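YARHG domain-containing protein (Legionella pneumophila subsp. pneumophila, PDB 4G2A) is of unknown function but may bind a nutrient, and combines an N-terminal DUF4424 region with a C-terminal YARHG domain. Local coordinates at residues 206-211 and 215-220. Numbering follows the deposited sequence.
Sequences SISGSR and KYIWDL. With SO4 (sulfate ion), chain H; SO4 (sulfate ion), chain F.
Two donors of Ser-206 grip the carbonyl oxygen of Ile-217. The backbone N of Ser-206 reaches Ile-217 O at 2.8 Å and lies in the carbonyl plane. Ser-206 OG gives a longer bond of 3.2 Å to the same Ile-217 O, from above that plane. Its chi1 of 44° sets OG between the backbone N and the carbonyl carbon, which brings it over this oxygen. Ile-217 N returns a bond to Ser-206 O. A second hydrogen-bonded pair follows: Ser-208 N binds Lys-215 O, and Lys-215 N meets Ser-208 O at 2.7 Å. Between them, Ile-207 and Tyr-216 form a non-hydrogen-bonded pair. Their side chains lie alongside each other and point the same way, with Ile-207 CG1 3.7 Å from Tyr-216 CD1. On the other face, Ile-217 CD1 packs 3.6 Å from Ser-208 CB. Ser-208 OG turns anti to its own N (chi1 -177°) and donates to O3 of one sulfate ion, while Gly-209 N binds O1 of that ion. A second sulfate takes a 2.7 Å bond from Arg-211 N to its O4, and weak ones from the Arg-211 side chain. Both ions probably come from the crystallisation liquor. The contact is an antiparallel beta hairpin at the surface. Lys-215 NZ hydrogen-bonds to Asp-213 O in the loop that joins the two strands. Tyr-216 OH bonds to Thr-185, and its side chain touches Leu-231 and Leu-233 of strand 229-235. Strand 215-220 also pairs antiparallel with strand 174-180, so it lies between that strand and strand 206-208.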
loop_
_atom_site.group_PDB
_atom_site.type_symbol
_atom_site.label_atom_id
_atom_site.label_comp_id
_atom_site.label_asym_id
_atom_site.label_seq_id
_atom_site.Cartn_x
_atom_site.Cartn_y
_atom_site.Cartn_z
ATOM N N SER A 206 7.516 -13.493 -2.762
ATOM C CA SER A 206 7.754 -13.884 -4.140
ATOM C C SER A 206 6.981 -12.903 -5.047
ATOM O O SER A 206 5.995 -12.306 -4.622
ATOM C CB SER A 206 7.369 -15.342 -4.393
ATOM O OG SER A 206 6.122 -15.679 -3.809
ATOM N N ILE A 207 7.479 -12.695 -6.260
ATOM C CA ILE A 207 6.871 -11.803 -7.246
ATOM C C ILE A 207 6.288 -12.700 -8.341
ATOM O O ILE A 207 6.981 -13.566 -8.872
ATOM C CB ILE A 207 7.913 -10.764 -7.786
ATOM C CG1 ILE A 207 8.323 -9.766 -6.697
ATOM C CG2 ILE A 207 7.399 -10.032 -9.019
ATOM C CD1 ILE A 207 9.741 -9.174 -6.842
ATOM N N SER A 208 5.021 -12.490 -8.663
ATOM C CA SER A 208 4.313 -13.249 -9.694
ATOM C C SER A 208 3.662 -12.276 -10.680
ATOM O O SER A 208 3.310 -11.166 -10.287
ATOM C CB SER A 208 3.265 -14.141 -9.036
ATOM O OG SER A 208 2.581 -14.956 -9.969
ATOM N N GLY A 209 3.485 -12.701 -11.927
ATOM C CA GLY A 209 2.827 -11.886 -12.942
ATOM C C GLY A 209 3.689 -10.839 -13.616
ATOM O O GLY A 209 4.845 -10.613 -13.238
ATOM N N SER A 210 3.124 -10.210 -14.647
ATOM C CA SER A 210 3.805 -9.193 -15.438
ATOM C C SER A 210 2.902 -7.991 -15.683
ATOM O O SER A 210 1.677 -8.127 -15.706
ATOM C CB SER A 210 4.281 -9.783 -16.770
ATOM O OG SER A 210 3.219 -10.152 -17.639
ATOM N N ARG A 211 3.516 -6.817 -15.904
ATOM C CA ARG A 211 2.835 -5.561 -16.213
ATOM C C ARG A 211 1.854 -5.199 -15.075
ATOM O O ARG A 211 2.250 -5.229 -13.914
ATOM C CB ARG A 211 2.140 -5.637 -17.602
ATOM C CG ARG A 211 3.015 -6.166 -18.763
ATOM C CD ARG A 211 3.829 -5.087 -19.483
ATOM N NE ARG A 211 4.864 -4.520 -18.612
ATOM C CZ ARG A 211 4.927 -3.249 -18.214
ATOM N NH1 ARG A 211 4.052 -2.357 -18.668
ATOM N NH2 ARG A 211 5.879 -2.858 -17.382
ATOM N N LYS A 215 2.094 -9.182 -9.016
ATOM C CA LYS A 215 1.601 -9.429 -7.648
ATOM C C LYS A 215 2.743 -9.769 -6.715
ATOM O O LYS A 215 3.745 -10.332 -7.163
ATOM C CB LYS A 215 0.601 -10.600 -7.639
ATOM C CG LYS A 215 -0.701 -10.340 -8.366
ATOM C CD LYS A 215 -1.480 -11.647 -8.632
ATOM C CE LYS A 215 -1.148 -12.290 -9.953
ATOM N NZ LYS A 215 -1.676 -11.509 -11.107
ATOM N N TYR A 216 2.578 -9.449 -5.417
ATOM C CA TYR A 216 3.550 -9.695 -4.349
ATOM C C TYR A 216 2.909 -10.648 -3.360
ATOM O O TYR A 216 1.886 -10.308 -2.752
ATOM C CB TYR A 216 3.975 -8.367 -3.702
ATOM C CG TYR A 216 4.492 -7.378 -4.729
ATOM C CD1 TYR A 216 5.802 -7.453 -5.201
ATOM C CD2 TYR A 216 3.644 -6.432 -5.302
ATOM C CE1 TYR A 216 6.267 -6.587 -6.195
ATOM C CE2 TYR A 216 4.094 -5.566 -6.305
ATOM C CZ TYR A 216 5.411 -5.637 -6.734
ATOM O OH TYR A 216 5.874 -4.760 -7.673
ATOM N N ILE A 217 3.458 -11.876 -3.269
ATOM C CA ILE A 217 2.870 -12.956 -2.472
ATOM C C ILE A 217 3.810 -13.486 -1.378
ATOM O O ILE A 217 5.000 -13.699 -1.596
ATOM C CB ILE A 217 2.423 -14.120 -3.431
ATOM C CG1 ILE A 217 1.335 -13.657 -4.396
ATOM C CG2 ILE A 217 1.928 -15.364 -2.696
ATOM C CD1 ILE A 217 1.766 -13.683 -5.783
ATOM N N TRP A 218 3.214 -13.736 -0.213
ATOM C CA TRP A 218 3.780 -14.398 0.960
ATOM C C TRP A 218 2.902 -15.609 1.274
ATOM O O TRP A 218 1.677 -15.509 1.157
ATOM C CB TRP A 218 3.817 -13.464 2.180
ATOM C CG TRP A 218 4.732 -12.282 2.112
ATOM C CD1 TRP A 218 5.890 -12.114 2.809
ATOM C CD2 TRP A 218 4.453 -11.015 1.486
ATOM N NE1 TRP A 218 6.405 -10.855 2.577
ATOM C CE2 TRP A 218 5.525 -10.148 1.798
ATOM C CE3 TRP A 218 3.402 -10.532 0.679
ATOM C CZ2 TRP A 218 5.573 -8.819 1.349
ATOM C CZ3 TRP A 218 3.462 -9.227 0.211
ATOM C CH2 TRP A 218 4.540 -8.386 0.545
ATOM N N ASP A 219 3.516 -16.751 1.627
ATOM C CA ASP A 219 2.815 -17.984 2.010
ATOM C C ASP A 219 3.646 -18.640 3.108
ATOM O O ASP A 219 4.588 -19.384 2.833
ATOM C CB ASP A 219 2.598 -18.895 0.798
ATOM C CG ASP A 219 1.682 -20.084 1.045
ATOM O OD1 ASP A 219 1.375 -20.373 2.234
ATOM O OD2 ASP A 219 1.277 -20.735 0.057
ATOM N N LEU A 220 3.328 -18.291 4.366
ATOM C CA LEU A 220 4.088 -18.671 5.562
ATOM C C LEU A 220 3.301 -19.609 6.485
ATOM O O LEU A 220 2.130 -19.376 6.761
ATOM C CB LEU A 220 4.503 -17.374 6.307
ATOM C CG LEU A 220 4.867 -16.165 5.387
ATOM C CD1 LEU A 220 4.527 -14.833 6.036
ATOM C CD2 LEU A 220 6.303 -16.231 4.897
HETATM S S SO4 H . 6.982 -6.182 -15.662
HETATM O O1 SO4 H . 6.307 -4.911 -15.371
HETATM O O2 SO4 H . 8.252 -5.895 -16.344
HETATM O O3 SO4 H . 7.244 -6.909 -14.424
HETATM O O4 SO4 H . 6.147 -7.015 -16.523
HETATM S S SO4 F . 5.450 -16.363 -12.268
HETATM O O1 SO4 F . 4.382 -15.573 -12.891
HETATM O O2 SO4 F . 6.680 -15.581 -12.247
HETATM O O3 SO4 F . 5.092 -16.725 -10.885
HETATM O O4 SO4 F . 5.655 -17.594 -13.041
#